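PDB 5JBD: inactive glucansucrase from Lactobacillus reuteri, which belongs to glycoside hydrolase family 70, whose members are built round a TIM-type barrel, and carries a bound calcium ion. Local coordinates for residues M691-T696 against Q745-M750; D711-G716 against N795-Y800. All blocks are in the same frame, centred on the assembly; numbering follows the deposited sequence.

Contact 1 (M691-T696 against Q745-M750); sequences MAPAYT and QEDIVM
Glu-746 and Tyr-695 reach toward each other tip to tip, their carboxylate and ring planes 57° apart, and between them they tie strand 743-748 to the loop that follows its parallel neighbour. In Glu-746, CG stands anti to the backbone N, and a bend at chi2 (63°) turns CD toward the loop backbone. OE2 then receives the N-H of Ala-694 on its syn lone pair (N to OE2 2.9 Å), while OE1 lies 2.8 Å from Ala-692 O and accepts a weak bond from the N-H of Asp-747. OH of Tyr-695 donates to Asp-747 O over 2.7 Å; this oxygen sits at the ring's edge, near its plane. Next to the hydroxyl-bearing carbon, CE2 of Tyr-695 touches Val-749 CG2 obliquely at 3.9 Å, a methyl that also meets CB of Pro-693. Pro-693 and Asp-747 lie side by side and point the same way, with Pro-693 CD 3.7 Å from Asp-747 CB. The carboxylate of Asp-747 is held elsewhere, by a salt bridge to Arg-281 and by Tyr-707 and Trp-690. In the backbone, Met-691 N bonds to Gln-745 O at 3.0 Å, and the return bond from Asp-747 N to Met-691 O is weak. Within the parallel barrel sheet, strand 743-748 runs between strands 688-691 and 279-282; Ile-748 packs on helices 249-263 and 291-304, and Met-691 and Ala-694 on Tyr-671 of helix 670-676.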
loop_
_atom_site.group_PDB
_atom_site.type_symbol
_atom_site.label_atom_id
_atom_site.label_comp_id
_atom_site.label_asym_id
_atom_site.label_seq_id
_atom_site.Cartn_x
_atom_site.Cartn_y
_atom_site.Cartn_z
ATOM N N MET A 691 1.153 13.650 0.474
ATOM C CA MET A 691 0.462 13.425 -0.798
ATOM C C MET A 691 0.444 11.945 -1.160
ATOM O O MET A 691 1.421 11.220 -0.954
ATOM C CB MET A 691 1.111 14.237 -1.918
ATOM C CG MET A 691 1.127 15.725 -1.612
ATOM S SD MET A 691 1.116 16.846 -3.025
ATOM C CE MET A 691 -0.552 16.536 -3.595
ATOM N N ALA A 692 -0.684 11.521 -1.718
ATOM C CA ALA A 692 -0.874 10.155 -2.173
ATOM C C ALA A 692 0.235 9.719 -3.119
ATOM O O ALA A 692 0.822 10.559 -3.806
ATOM C CB ALA A 692 -2.226 10.027 -2.873
ATOM N N PRO A 693 0.517 8.405 -3.175
ATOM C CA PRO A 693 1.448 7.945 -4.199
ATOM C C PRO A 693 0.907 8.354 -5.576
ATOM O O PRO A 693 -0.226 8.016 -5.930
ATOM C CB PRO A 693 1.430 6.415 -4.030
ATOM C CG PRO A 693 0.104 6.129 -3.409
ATOM C CD PRO A 693 -0.104 7.271 -2.467
ATOM N N ALA A 694 1.710 9.110 -6.322
ATOM C CA ALA A 694 1.221 9.850 -7.475
ATOM C C ALA A 694 1.432 9.110 -8.802
ATOM O O ALA A 694 1.088 9.630 -9.855
ATOM C CB ALA A 694 1.896 11.211 -7.506
ATOM N N TYR A 695 1.912 7.871 -8.728
ATOM C CA TYR A 695 2.406 7.097 -9.871
ATOM C C TYR A 695 1.218 6.639 -10.710
ATOM O O TYR A 695 0.079 6.600 -10.219
ATOM C CB TYR A 695 3.252 5.901 -9.370
ATOM C CG TYR A 695 4.113 6.318 -8.190
ATOM C CD1 TYR A 695 5.149 7.234 -8.366
ATOM C CD2 TYR A 695 3.811 5.910 -6.891
ATOM C CE1 TYR A 695 5.893 7.684 -7.297
ATOM C CE2 TYR A 695 4.559 6.362 -5.821
ATOM C CZ TYR A 695 5.593 7.260 -6.034
ATOM O OH TYR A 695 6.357 7.723 -4.981
ATOM N N THR A 696 1.481 6.331 -11.982
ATOM C CA THR A 696 0.441 5.853 -12.899
ATOM C C THR A 696 -0.151 4.555 -12.373
ATOM O O THR A 696 0.567 3.579 -12.215
ATOM C CB THR A 696 1.011 5.584 -14.312
ATOM O OG1 THR A 696 1.614 6.782 -14.810
ATOM C CG2 THR A 696 -0.106 5.125 -15.283
ATOM N N GLN A 745 5.404 16.091 1.440
ATOM C CA GLN A 745 6.034 14.772 1.300
ATOM C C GLN A 745 5.313 13.912 0.281
ATOM O O GLN A 745 4.101 14.015 0.117
ATOM C CB GLN A 745 6.087 14.032 2.636
ATOM C CG GLN A 745 6.965 14.710 3.685
ATOM C CD GLN A 745 6.283 15.854 4.431
ATOM O OE1 GLN A 745 5.084 15.802 4.723
ATOM N NE2 GLN A 745 7.045 16.906 4.728
ATOM N N GLU A 746 6.065 13.063 -0.410
ATOM C CA GLU A 746 5.480 12.075 -1.326
ATOM C C GLU A 746 5.586 10.711 -0.690
ATOM O O GLU A 746 6.585 10.378 -0.053
ATOM C CB GLU A 746 6.194 12.070 -2.698
ATOM C CG GLU A 746 5.839 10.923 -3.649
ATOM C CD GLU A 746 4.378 10.869 -4.109
ATOM O OE1 GLU A 746 3.458 11.352 -3.388
ATOM O OE2 GLU A 746 4.148 10.289 -5.203
ATOM N N ASP A 747 4.521 9.945 -0.855
ATOM C CA ASP A 747 4.461 8.545 -0.492
ATOM C C ASP A 747 5.324 7.782 -1.486
ATOM O O ASP A 747 4.938 7.629 -2.644
ATOM C CB ASP A 747 2.996 8.076 -0.580
ATOM C CG ASP A 747 2.675 6.924 0.339
ATOM O OD1 ASP A 747 3.534 6.039 0.500
ATOM O OD2 ASP A 747 1.537 6.913 0.900
ATOM N N ILE A 748 6.487 7.318 -1.041
ATOM C CA ILE A 748 7.440 6.601 -1.910
ATOM C C ILE A 748 7.275 5.113 -1.634
ATOM O O ILE A 748 7.193 4.707 -0.475
ATOM C CB ILE A 748 8.908 7.098 -1.769
ATOM C CG1 ILE A 748 9.804 6.442 -2.838
ATOM C CG2 ILE A 748 9.478 6.875 -0.359
ATOM C CD1 ILE A 748 11.203 7.005 -2.893
ATOM N N VAL A 749 7.228 4.318 -2.709
ATOM C CA VAL A 749 6.750 2.934 -2.647
ATOM C C VAL A 749 7.778 1.987 -3.258
ATOM O O VAL A 749 7.689 1.648 -4.442
ATOM C CB VAL A 749 5.404 2.783 -3.383
ATOM C CG1 VAL A 749 4.842 1.364 -3.232
ATOM C CG2 VAL A 749 4.409 3.812 -2.860
ATOM N N MET A 750 8.749 1.564 -2.438
ATOM C CA MET A 750 9.834 0.673 -2.887
ATOM C C MET A 750 9.515 -0.817 -2.797
ATOM O O MET A 750 10.277 -1.624 -3.326
ATOM C CB MET A 750 11.137 0.962 -2.124
ATOM C CG MET A 750 11.786 2.291 -2.492
ATOM S SD MET A 750 13.262 2.728 -1.530
ATOM C CE MET A 750 12.495 3.472 -0.074
#

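Contact 2 (D711-G716 against N795-Y800); sequences DRYNLG and NGQETY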
loop_
_atom_site.group_PDB
_atom_site.type_symbol
_atom_site.label_atom_id
_atom_site.label_comp_id
_atom_site.label_asym_id
_atom_site.label_seq_id
_atom_site.Cartn_x
_atom_site.Cartn_y
_atom_site.Cartn_z
ATOM N N ASP A 711 4.231 2.516 -13.528
ATOM C CA ASP A 711 5.272 3.465 -13.943
ATOM C C ASP A 711 5.605 4.416 -12.782
ATOM O O ASP A 711 4.783 5.242 -12.403
ATOM C CB ASP A 711 4.813 4.255 -15.195
ATOM C CG ASP A 711 5.941 5.038 -15.864
ATOM O OD1 ASP A 711 6.869 5.529 -15.169
ATOM O OD2 ASP A 711 5.917 5.169 -17.120
ATOM N N ARG A 712 6.820 4.283 -12.249
ATOM C CA ARG A 712 7.282 5.037 -11.072
ATOM C C ARG A 712 7.633 6.498 -11.365
ATOM O O ARG A 712 7.758 7.299 -10.436
ATOM C CB ARG A 712 8.525 4.384 -10.480
ATOM C CG ARG A 712 8.294 3.070 -9.756
ATOM C CD ARG A 712 9.630 2.590 -9.215
ATOM N NE ARG A 712 9.531 1.501 -8.252
ATOM C CZ ARG A 712 10.560 1.030 -7.538
ATOM N NH1 ARG A 712 11.785 1.537 -7.677
ATOM N NH2 ARG A 712 10.358 0.041 -6.680
ATOM N N TYR A 713 7.794 6.843 -12.641
ATOM C CA TYR A 713 8.181 8.196 -13.032
ATOM C C TYR A 713 7.095 9.009 -13.722
ATOM O O TYR A 713 7.208 10.228 -13.758
ATOM C CB TYR A 713 9.427 8.141 -13.918
ATOM C CG TYR A 713 10.649 7.681 -13.162
ATOM C CD1 TYR A 713 10.967 6.326 -13.057
ATOM C CD2 TYR A 713 11.481 8.594 -12.527
ATOM C CE1 TYR A 713 12.087 5.906 -12.349
ATOM C CE2 TYR A 713 12.606 8.176 -11.820
ATOM C CZ TYR A 713 12.904 6.834 -11.737
ATOM O OH TYR A 713 14.023 6.450 -11.025
ATOM N N ASN A 714 6.077 8.361 -14.281
ATOM C CA ASN A 714 4.980 9.077 -14.927
ATOM C C ASN A 714 3.943 9.362 -13.852
ATOM O O ASN A 714 3.213 8.461 -13.447
ATOM C CB ASN A 714 4.391 8.229 -16.077
ATOM C CG ASN A 714 3.312 8.953 -16.874
ATOM O OD1 ASN A 714 2.641 9.866 -16.385
ATOM N ND2 ASN A 714 3.159 8.556 -18.134
ATOM N N LEU A 715 3.849 10.622 -13.423
ATOM C CA LEU A 715 2.838 11.038 -12.434
ATOM C C LEU A 715 1.570 11.640 -13.066
ATOM O O LEU A 715 0.862 12.429 -12.437
ATOM C CB LEU A 715 3.438 11.984 -11.369
ATOM C CG LEU A 715 4.432 11.457 -10.296
ATOM C CD1 LEU A 715 5.222 10.267 -10.782
ATOM C CD2 LEU A 715 5.366 12.482 -9.643
ATOM N N GLY A 716 1.277 11.234 -14.304
ATOM C CA GLY A 716 0.077 11.638 -15.008
ATOM C C GLY A 716 0.342 12.745 -16.019
ATOM O O GLY A 716 1.243 13.570 -15.839
ATOM N N ASN A 795 7.312 4.062 -20.357
ATOM C CA ASN A 795 8.261 5.029 -20.904
ATOM C C ASN A 795 8.932 5.877 -19.818
ATOM O O ASN A 795 10.028 6.403 -20.038
ATOM C CB ASN A 795 7.586 5.923 -21.946
ATOM C CG ASN A 795 7.213 5.157 -23.215
ATOM O OD1 ASN A 795 7.797 4.104 -23.530
ATOM N ND2 ASN A 795 6.253 5.691 -23.961
ATOM N N GLY A 796 8.289 6.011 -18.659
ATOM C CA GLY A 796 8.905 6.680 -17.512
ATOM C C GLY A 796 10.183 5.993 -17.059
ATOM O O GLY A 796 11.213 6.643 -16.869
ATOM N N GLN A 797 10.127 4.680 -16.883
ATOM C CA GLN A 797 11.330 3.940 -16.517
ATOM C C GLN A 797 12.395 3.995 -17.621
ATOM O O GLN A 797 13.594 4.079 -17.332
ATOM C CB GLN A 797 10.994 2.483 -16.174
ATOM C CG GLN A 797 12.101 1.774 -15.403
ATOM C CD GLN A 797 12.280 2.313 -13.978
ATOM O OE1 GLN A 797 11.302 2.622 -13.295
ATOM N NE2 GLN A 797 13.521 2.396 -13.520
ATOM N N GLU A 798 11.956 3.948 -18.881
ATOM C CA GLU A 798 12.889 4.018 -20.013
ATOM C C GLU A 798 13.614 5.346 -20.024
ATOM O O GLU A 798 14.820 5.375 -20.140
ATOM C CB GLU A 798 12.183 3.831 -21.371
ATOM C CG GLU A 798 11.641 2.429 -21.626
ATOM C CD GLU A 798 12.689 1.405 -22.024
ATOM O OE1 GLU A 798 13.896 1.753 -22.150
ATOM O OE2 GLU A 798 12.293 0.218 -22.186
ATOM N N THR A 799 12.875 6.438 -19.882
ATOM C CA THR A 799 13.459 7.774 -19.954
ATOM C C THR A 799 14.253 8.156 -18.696
ATOM O O THR A 799 15.354 8.689 -18.804
ATOM C CB THR A 799 12.369 8.836 -20.231
ATOM O OG1 THR A 799 11.729 8.537 -21.470
ATOM C CG2 THR A 799 12.960 10.246 -20.315
ATOM N N TYR A 800 13.694 7.893 -17.516
ATOM C CA TYR A 800 14.236 8.439 -16.261
ATOM C C TYR A 800 15.041 7.460 -15.412
ATOM O O TYR A 800 15.785 7.885 -14.517
ATOM C CB TYR A 800 13.089 9.039 -15.441
ATOM C CG TYR A 800 12.430 10.181 -16.175
ATOM C CD1 TYR A 800 13.013 11.426 -16.185
ATOM C CD2 TYR A 800 11.238 10.003 -16.895
ATOM C CE1 TYR A 800 12.429 12.483 -16.876
ATOM C CE2 TYR A 800 10.645 11.053 -17.596
ATOM C CZ TYR A 800 11.252 12.291 -17.581
ATOM O OH TYR A 800 10.700 13.344 -18.254
HETATM O O HOH W 1 8.476 2.412 -13.449
#
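Tyr-800 lays its CB over one face of the Tyr-713 ring, a CH-pi contact with CB 3.7 Å from the ring centroid and displaced toward the rim. The two side chains slide past each other in opposite directions. Their planes are only 18° from parallel, yet with centroids 6.0 Å apart the rings barely overlap, and the CB carries the contact. Gln-797 comes to the edge of the same Tyr-713 ring: its OE1 lies in the ring plane, 3.5 Å from CE1, with the amide turned 67° against the ring. CG of Gln-797 is anti to the backbone N, and a bend at chi2 (69°) brings CD round toward the tyrosine. A water accepts from Arg-712 N and donates to that OE1, while Gln-797 NE2 bonds to Ile-833 O and Glu-254. The hydroxyl of Tyr-713 is bonded to Glu-254 and Asn-257 of helix 249-263. Beside the ring, OD2 of Asp-711 receives the N-H of Gly-796 on its syn lone pair (N to OD2 3.0 Å). Gly-796 has no side chain, and its CA comes within 3.3 Å of Asp-711 OD1. OD1 accepts from Tyr-713 N, on its anti side, and from Asn-714 N, well above the carboxylate plane. These two bonds form an Asx turn and an Asx motif; OD1 thus folds the loop while OD2 joins it to helix 794-800.

In the fold
Contacts 1 and 2 have centres 13 Å apart, and their segments alternate along the chain, in the order 691-696, 711-716, 745-750, 795-800. They also touch directly: Thr-696 OG1 lies 2.7 Å from Asn-714 O, a probable hydrogen bond, and Tyr-695 CD1 packs 3.3 Å from Arg-712 O. Trp-258 of helix 249-263 meets the rings of both Tyr-695 and Tyr-713, so one helix lines both contacts. The bound calcium ion, held by Glu-237, Asp-243, Asn-287 and Asn-751, is about 10 Å from the side chains of Val-749 and Arg-712, and Asn-751 directly follows residues 745-750. A glycerol, probably taken up from the crystallisation liquor, lies about 4 Å from the Val-749 side chain.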